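Local coordinates for protein serine-threonine phosphatase 2C (Toxoplasma gondii, PDB 2I44) that probably removes phosphate groups from phosphoserine and phosphothreonine residues of proteins, as a metal-dependent phosphatase of the PP2C family, and binds calcium ions, at residues A264-G267 / L268-M272; G64-A67 / S68-K72; P16-P20 / A21-A25; V271-A274 / A275-V278. All coordinates share one frame; numbering follows the deposited sequence.

Contact 1 is largely buried and holds a calcium ligand where strand 258-264 passes into helix 266-269; contacts 2, 3 and 4 are partly buried. Contact 4 follows directly in the chain, sharing V271 and M272 with contact 1, and starts helix 274-286; the two touch where the W269 ring packs on A277. Contact 3, a hairpin at the margin of a six-stranded sheet, is away from the metal sites, but that sheet includes strand 258-264 and carries the helix of contact 4. Contact 2 starts helix 66-80, across the chain's centre from contact 4. Carboxylate and metal mark contact 1, an amide-carbonyl bond contact 2, cross-strand bonds and rings contact 3, a capping box contact 4.

Contact 1: residues A264-G267 / L268-M272. With CA (calcium ion), chain D.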
# COMPACT_ATOMS: atom_id res chain seq x y z
N ALA A 264 -6.21 -0.95 -2.11
CA ALA A 264 -7.06 -1.38 -1.01
C ALA A 264 -6.38 -2.36 -0.04
O ALA A 264 -5.39 -3.01 -0.38
CB ALA A 264 -8.33 -2.01 -1.57
N THR A 265 -6.92 -2.44 1.17
CA THR A 265 -6.39 -3.35 2.18
C THR A 265 -7.00 -4.74 1.97
O THR A 265 -7.94 -4.90 1.18
CB THR A 265 -6.71 -2.86 3.60
OG1 THR A 265 -8.13 -2.70 3.74
CG2 THR A 265 -6.04 -1.53 3.86
N ASP A 266 -6.48 -5.73 2.70
CA ASP A 266 -6.99 -7.09 2.57
C ASP A 266 -8.42 -7.17 3.05
O ASP A 266 -9.11 -8.16 2.83
CB ASP A 266 -6.10 -8.09 3.33
CG ASP A 266 -6.05 -7.84 4.84
OD1 ASP A 266 -6.71 -6.91 5.34
OD2 ASP A 266 -5.33 -8.59 5.53
N GLY A 267 -8.87 -6.10 3.71
CA GLY A 267 -10.25 -6.05 4.18
C GLY A 267 -11.17 -6.15 2.98
O GLY A 267 -12.33 -6.56 3.09
N LEU A 268 -10.64 -5.77 1.81
CA LEU A 268 -11.39 -5.85 0.56
C LEU A 268 -11.01 -7.11 -0.23
O LEU A 268 -11.88 -7.85 -0.70
CB LEU A 268 -11.12 -4.63 -0.32
CG LEU A 268 -11.62 -4.82 -1.76
CD1 LEU A 268 -13.15 -4.87 -1.77
CD2 LEU A 268 -11.13 -3.69 -2.66
N TRP A 269 -9.71 -7.35 -0.37
CA TRP A 269 -9.21 -8.48 -1.15
C TRP A 269 -9.47 -9.88 -0.59
O TRP A 269 -9.55 -10.83 -1.35
CB TRP A 269 -7.72 -8.27 -1.42
CG TRP A 269 -7.45 -6.95 -2.08
CD1 TRP A 269 -6.55 -6.00 -1.67
CD2 TRP A 269 -8.07 -6.44 -3.27
NE1 TRP A 269 -6.58 -4.93 -2.54
CE2 TRP A 269 -7.49 -5.17 -3.52
CE3 TRP A 269 -9.05 -6.92 -4.14
CZ2 TRP A 269 -7.87 -4.38 -4.62
CZ3 TRP A 269 -9.43 -6.14 -5.24
CH2 TRP A 269 -8.84 -4.88 -5.47
N ASP A 270 -9.59 -10.01 0.72
CA ASP A 270 -9.85 -11.34 1.26
C ASP A 270 -11.23 -11.80 0.77
O ASP A 270 -11.52 -13.00 0.76
CB ASP A 270 -9.79 -11.34 2.79
CG ASP A 270 -8.36 -11.24 3.31
OD1 ASP A 270 -7.42 -11.56 2.54
OD2 ASP A 270 -8.17 -10.87 4.49
N VAL A 271 -12.05 -10.85 0.34
CA VAL A 271 -13.38 -11.18 -0.16
C VAL A 271 -13.54 -11.08 -1.67
O VAL A 271 -14.07 -12.00 -2.31
CB VAL A 271 -14.45 -10.28 0.49
CG1 VAL A 271 -15.82 -10.69 0.00
CG2 VAL A 271 -14.37 -10.37 2.01
N MSE A 272 -13.07 -9.98 -2.25
CA MSE A 272 -13.20 -9.74 -3.69
C MSE A 272 -11.94 -9.99 -4.53
O MSE A 272 -10.83 -9.71 -4.10
CB MSE A 272 -13.66 -8.30 -3.92
CG MSE A 272 -14.97 -7.93 -3.24
SE MSE A 272 -16.45 -8.90 -4.02
CE MSE A 272 -17.54 -9.14 -2.43
CA CA D . -6.63 -5.87 7.41
O HOH W 1 -5.37 -7.29 7.72
O HOH W 2 -7.72 -3.98 6.59
O HOH W 3 -6.83 -5.30 9.42
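W269 folds back beneath A264, and its indole can be followed outward from the backbone. CB carries CG away from its own carbonyl carbon (chi1 -55°), which brings the pyrrole side of the ring alongside the strand end. CG and then CD1 pass the carbonyl oxygen of T265, and NE1 makes a weak, bent bond (126° at the hydrogen) to A264 O, 3.1 Å away and near the ring plane. NE1 also has a hydrogen bond to R159 O. Farther round, CE2 lies 3.8 Å from A264 CB, while L268 CD2 rests on one face toward the rim. A264 CB and L268 CD2 are tightly packed at 3.4 Å.

This is the passage from strand 258-264 into helix 266-269 of the PP2C fold, and it presents a metal ligand. T265 stands at the N-cap; its OG1 is hydrogen-bonded to D38, and a long, weak capping bond from G267 N is doubtful. T265 O takes L268 N from above its carbonyl plane. D266 OD1 binds calcium at 2.3 Å, with D60 and D311 as further protein ligands, while D266 OD2 accepts a hydrogen bond from a metal-bound water. Four residues on, D270 N donates to D266 O at 2.8 Å. The carboxylates of D266 and D270 point the same way, OD2 to OD2 3.8 Å, a closeness of like charges that the calcium probably eases.

Contact 2: residues G64-A67 / S68-K72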
# COMPACT_ATOMS: atom_id res chain seq x y z
N GLY A 64 -2.44 -2.13 17.04
CA GLY A 64 -2.60 -0.71 17.29
C GLY A 64 -2.51 0.03 15.97
O GLY A 64 -2.10 -0.54 14.96
N ASP A 65 -2.91 1.30 15.96
CA ASP A 65 -2.86 2.09 14.74
C ASP A 65 -1.62 2.98 14.65
O ASP A 65 -1.49 3.79 13.73
CB ASP A 65 -4.12 2.97 14.62
CG ASP A 65 -4.30 3.91 15.82
OD1 ASP A 65 -3.30 4.24 16.49
OD2 ASP A 65 -5.45 4.33 16.07
N PHE A 66 -0.70 2.83 15.59
CA PHE A 66 0.49 3.67 15.60
C PHE A 66 1.29 3.73 14.30
O PHE A 66 1.58 4.81 13.79
CB PHE A 66 1.43 3.26 16.74
CG PHE A 66 2.63 4.16 16.88
CD1 PHE A 66 2.54 5.35 17.58
CD2 PHE A 66 3.83 3.82 16.27
CE1 PHE A 66 3.65 6.20 17.69
CE2 PHE A 66 4.94 4.66 16.37
CZ PHE A 66 4.84 5.86 17.08
N ALA A 67 1.65 2.57 13.76
CA ALA A 67 2.43 2.55 12.52
C ALA A 67 1.70 3.15 11.33
O ALA A 67 2.28 3.97 10.61
CB ALA A 67 2.88 1.12 12.21
N SER A 68 0.45 2.75 11.09
CA SER A 68 -0.29 3.29 9.95
C SER A 68 -0.62 4.77 10.13
O SER A 68 -0.55 5.55 9.18
CB SER A 68 -1.58 2.48 9.72
OG SER A 68 -2.44 2.52 10.84
N GLU A 69 -0.98 5.17 11.35
CA GLU A 69 -1.32 6.56 11.62
C GLU A 69 -0.17 7.52 11.33
O GLU A 69 -0.38 8.62 10.81
CB GLU A 69 -1.77 6.71 13.08
CG GLU A 69 -1.94 8.14 13.57
CD GLU A 69 -2.94 8.96 12.77
OE1 GLU A 69 -3.72 8.39 11.96
OE2 GLU A 69 -2.96 10.20 12.96
N ASN A 70 1.04 7.10 11.66
CA ASN A 70 2.22 7.92 11.44
C ASN A 70 2.86 7.79 10.06
O ASN A 70 3.12 8.80 9.40
CB ASN A 70 3.26 7.63 12.52
CG ASN A 70 2.87 8.24 13.86
OD1 ASN A 70 3.07 9.43 14.08
ND2 ASN A 70 2.31 7.42 14.75
N VAL A 71 3.12 6.56 9.63
CA VAL A 71 3.76 6.36 8.33
C VAL A 71 3.05 7.12 7.22
O VAL A 71 3.68 7.54 6.25
CB VAL A 71 3.85 4.85 7.96
CG1 VAL A 71 2.60 4.40 7.22
CG2 VAL A 71 5.11 4.60 7.13
N LYS A 72 1.74 7.32 7.36
CA LYS A 72 0.96 8.01 6.34
C LYS A 72 1.40 9.46 6.13
O LYS A 72 1.22 10.01 5.05
CB LYS A 72 -0.53 8.01 6.69
CG LYS A 72 -0.92 9.16 7.58
CD LYS A 72 -2.38 9.13 7.94
CE LYS A 72 -2.72 10.31 8.83
NZ LYS A 72 -4.12 10.26 9.29
O HOH W 4 0.07 0.40 13.17
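F66 O is gripped twice by N70: ND2 donates to it at 2.9 Å and the backbone N at 3.2 Å. This doubled grip lies at the start of helix 66-80, one of the helices of the PP2C fold, where the backbone bond is the ordinary one of an alpha-helix, from N of residue i+4 to O of residue i, and the side chain adds a second from the same residue. The two donors come from opposite faces of the carbonyl plane. Both bonds are fairly straight, 165° at the hydrogen for ND2, and F66 O lies close to the amide plane of N70.

The same amide nitrogen also sits over one face of the phenyl ring. F66 CG is anti to the backbone N (chi1 -175°), which carries the ring out beside the next turn, where that face meets N70 ND2, 3.4 Å above the plane and offset toward the rim. Ring and amide planes are 48° apart, so the amide is not laid flat on the ring. Outside these segments, F66 and N70 both pack against helix 98-130, F66 on C128 and N70 on L124 and M127.

On another side of the helix, E69 N donates to D65 O at 2.8 Å, nearly along the C=O axis. D65 occupies the N-cap, but its side chain makes no capping bond. S68 OG is hydrogen-bonded to E37 O, and E69 OE1 forms a salt bridge with R39 besides a weaker one with K72 NZ. Near the first turn, a water donates to G64 O and accepts from S68 N at 3.2 Å.

Contact 3: residues P16-P20 / A21-A25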
# COMPACT_ATOMS: atom_id res chain seq x y z
N PRO A 16 -16.23 11.28 -4.93
CA PRO A 16 -15.80 11.46 -6.33
C PRO A 16 -15.28 12.87 -6.61
O PRO A 16 -16.04 13.82 -6.62
CB PRO A 16 -17.08 11.16 -7.10
CG PRO A 16 -17.70 10.08 -6.27
CD PRO A 16 -17.54 10.61 -4.86
N THR A 17 -13.98 12.99 -6.85
CA THR A 17 -13.34 14.28 -7.12
C THR A 17 -12.51 14.26 -8.40
O THR A 17 -11.64 13.40 -8.58
CB THR A 17 -12.44 14.68 -5.93
OG1 THR A 17 -13.21 14.68 -4.72
CG2 THR A 17 -11.85 16.07 -6.15
N SER A 18 -12.77 15.22 -9.29
CA SER A 18 -12.06 15.31 -10.57
C SER A 18 -10.77 16.12 -10.54
O SER A 18 -10.73 17.26 -10.08
CB SER A 18 -13.00 15.91 -11.63
OG SER A 18 -12.34 16.04 -12.88
N TYR A 19 -9.70 15.51 -11.03
CA TYR A 19 -8.39 16.16 -11.10
C TYR A 19 -7.94 16.14 -12.56
O TYR A 19 -8.47 15.39 -13.38
CB TYR A 19 -7.38 15.42 -10.20
CG TYR A 19 -7.72 15.49 -8.72
CD1 TYR A 19 -7.47 16.64 -7.98
CD2 TYR A 19 -8.31 14.41 -8.08
CE1 TYR A 19 -7.80 16.71 -6.62
CE2 TYR A 19 -8.65 14.46 -6.72
CZ TYR A 19 -8.39 15.62 -6.00
OH TYR A 19 -8.72 15.66 -4.66
N PRO A 20 -6.95 16.98 -12.90
CA PRO A 20 -6.46 17.04 -14.28
C PRO A 20 -6.20 15.69 -14.97
O PRO A 20 -6.71 15.44 -16.06
CB PRO A 20 -5.21 17.89 -14.15
CG PRO A 20 -5.61 18.88 -13.10
CD PRO A 20 -6.28 17.99 -12.07
N ALA A 21 -5.42 14.83 -14.33
CA ALA A 21 -5.09 13.54 -14.93
C ALA A 21 -5.86 12.33 -14.41
O ALA A 21 -5.57 11.20 -14.82
CB ALA A 21 -3.58 13.28 -14.80
N PHE A 22 -6.83 12.53 -13.53
CA PHE A 22 -7.57 11.39 -12.98
C PHE A 22 -8.68 11.82 -12.04
O PHE A 22 -8.68 12.94 -11.54
CB PHE A 22 -6.60 10.52 -12.19
CG PHE A 22 -5.99 11.24 -11.01
CD1 PHE A 22 -6.62 11.23 -9.77
CD2 PHE A 22 -4.83 11.98 -11.17
CE1 PHE A 22 -6.10 11.96 -8.70
CE2 PHE A 22 -4.30 12.71 -10.11
CZ PHE A 22 -4.93 12.70 -8.87
N ASP A 23 -9.61 10.91 -11.79
CA ASP A 23 -10.70 11.16 -10.85
C ASP A 23 -10.43 10.19 -9.71
O ASP A 23 -10.02 9.05 -9.94
CB ASP A 23 -12.06 10.88 -11.48
CG ASP A 23 -12.30 11.72 -12.73
OD1 ASP A 23 -11.84 12.88 -12.76
OD2 ASP A 23 -12.96 11.21 -13.67
N ALA A 24 -10.65 10.62 -8.48
CA ALA A 24 -10.39 9.75 -7.35
C ALA A 24 -11.48 9.76 -6.31
O ALA A 24 -12.24 10.72 -6.18
CB ALA A 24 -9.06 10.12 -6.72
N ALA A 25 -11.54 8.67 -5.56
CA ALA A 25 -12.52 8.50 -4.50
C ALA A 25 -11.86 7.64 -3.43
O ALA A 25 -11.05 6.77 -3.75
CB ALA A 25 -13.77 7.83 -5.02
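Strand 17-19 runs antiparallel to strand 22-25, their axes 4.7 Å apart at closest and their directions 151° apart, joined by a tight turn at P20 and A21. T17 and A24 form a hydrogen-bonded pair: T17 N donates to A24 O at 2.9 Å and A24 N to T17 O at 3.0 Å. S18 and D23 follow as a non-hydrogen-bonded pair. Nearer the turn, Y19 N still reaches F22 O at 2.8 Å, but bent to 138°, and the return bond from F22 N to Y19 O is weak.

Y19 and F22 project to the same face. F22 holds CG between its backbone N and carbonyl carbon (chi1 62°), which tips its ring beneath Y19, and Y19 CB sits almost over the ring centre, 4.0 Å from the centroid, a CH-pi contact. The rings themselves meet obliquely, Y19 CD2 approaching F22 CE1 to 3.4 Å, and CE2 of the tyrosine ring turns an edge to A24 CB. F56 packs edge-to-face with the F22 ring.

S18 and D23 occupy the other face, where S18 OG gives a weak bond to D23 OD1 at 3.2 Å. D23 has stronger partners in K321 and R285, one salt bridge to each carboxylate oxygen. Strand 17-19 is an outermost strand of a six-stranded antiparallel sheet, and strand 22-29 lies between it and strand 313-320. The hairpin's chemistry is thus two-sided: the rings and A24 on the Y19 face, with the T17 hydroxyl turned to P15 O, and on the S18 face an aspartate whose charge is probably balanced mainly by those two basic residues.

Contact 4: residues V271-A274 / A275-V278; sequences VMSA and AQAV
S273 and Q276 exchange two hydrogen bonds. S273 OG accepts from Q276 N at 3.1 Å, and Q276 OE1 accepts from S273 N at 2.9 Å, both with 165° at the hydrogen. This reciprocal pair is a capping box, with S273 at the N-cap of helix 274-286. S273 N meets OE1 in the carbonyl plane of the glutamine amide, on a lone pair.

The torsions account for the reach. S273 OG is held between its backbone N and carbonyl carbon (chi1 79°), facing the first turn, while Q276 runs extended beyond CG (chi2 179°) back past OG, with CG 3.3 Å from it. The long chain thus returns its amide oxygen to the residue ahead of the helix. M272, a selenomethionine, crosses Q276 at about a right angle, and its SE lies 3.9 Å from OE1.

Behind the box the helix's own bonds set in: A277 N donates to S273 O, so S273 serves the first turn with both its hydroxyl and its carbonyl. Farther out, the helix lies on the six-stranded sheet, A274 against F174, A277 against I262 of strand 258-264, and V278 against L170, C172 and V260. M272 and V271 instead touch helix 291-305. One residue on, V278 N donates to A274 O at 3.0 Å, and V278 CG2 also approaches that oxygen, to 3.3 Å.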
# COMPACT_ATOMS: atom_id res chain seq x y z
N VAL A 271 -12.05 -10.85 0.34
CA VAL A 271 -13.38 -11.18 -0.16
C VAL A 271 -13.54 -11.08 -1.67
O VAL A 271 -14.07 -12.00 -2.31
CB VAL A 271 -14.45 -10.28 0.49
CG1 VAL A 271 -15.82 -10.69 0.00
CG2 VAL A 271 -14.37 -10.37 2.01
N MSE A 272 -13.07 -9.98 -2.25
CA MSE A 272 -13.20 -9.74 -3.69
C MSE A 272 -11.94 -9.99 -4.53
O MSE A 272 -10.83 -9.71 -4.10
CB MSE A 272 -13.66 -8.30 -3.92
CG MSE A 272 -14.97 -7.93 -3.24
SE MSE A 272 -16.45 -8.90 -4.02
CE MSE A 272 -17.54 -9.14 -2.43
N SER A 273 -12.13 -10.51 -5.75
CA SER A 273 -11.02 -10.76 -6.68
C SER A 273 -10.75 -9.44 -7.42
O SER A 273 -11.57 -8.53 -7.37
CB SER A 273 -11.40 -11.81 -7.72
OG SER A 273 -12.20 -11.22 -8.74
N ALA A 274 -9.62 -9.35 -8.13
CA ALA A 274 -9.29 -8.13 -8.86
C ALA A 274 -10.38 -7.78 -9.87
O ALA A 274 -10.84 -6.63 -9.92
CB ALA A 274 -7.94 -8.30 -9.57
N ALA A 275 -10.80 -8.76 -10.65
CA ALA A 275 -11.85 -8.54 -11.65
C ALA A 275 -13.16 -8.07 -11.00
O ALA A 275 -13.83 -7.18 -11.52
CB ALA A 275 -12.09 -9.81 -12.46
N GLN A 276 -13.53 -8.67 -9.87
CA GLN A 276 -14.76 -8.27 -9.19
C GLN A 276 -14.69 -6.82 -8.72
O GLN A 276 -15.67 -6.07 -8.84
CB GLN A 276 -15.03 -9.17 -7.99
CG GLN A 276 -15.42 -10.60 -8.35
CD GLN A 276 -15.66 -11.46 -7.12
OE1 GLN A 276 -14.78 -11.59 -6.28
NE2 GLN A 276 -16.85 -12.03 -7.01
N ALA A 277 -13.54 -6.42 -8.19
CA ALA A 277 -13.39 -5.06 -7.70
C ALA A 277 -13.48 -4.06 -8.86
O ALA A 277 -14.19 -3.06 -8.78
CB ALA A 277 -12.06 -4.90 -6.97
N VAL A 278 -12.76 -4.33 -9.94
CA VAL A 278 -12.78 -3.44 -11.08
C VAL A 278 -14.19 -3.29 -11.64
O VAL A 278 -14.64 -2.18 -11.92
CB VAL A 278 -11.83 -3.94 -12.18
CG1 VAL A 278 -12.01 -3.11 -13.44
CG2 VAL A 278 -10.39 -3.84 -11.70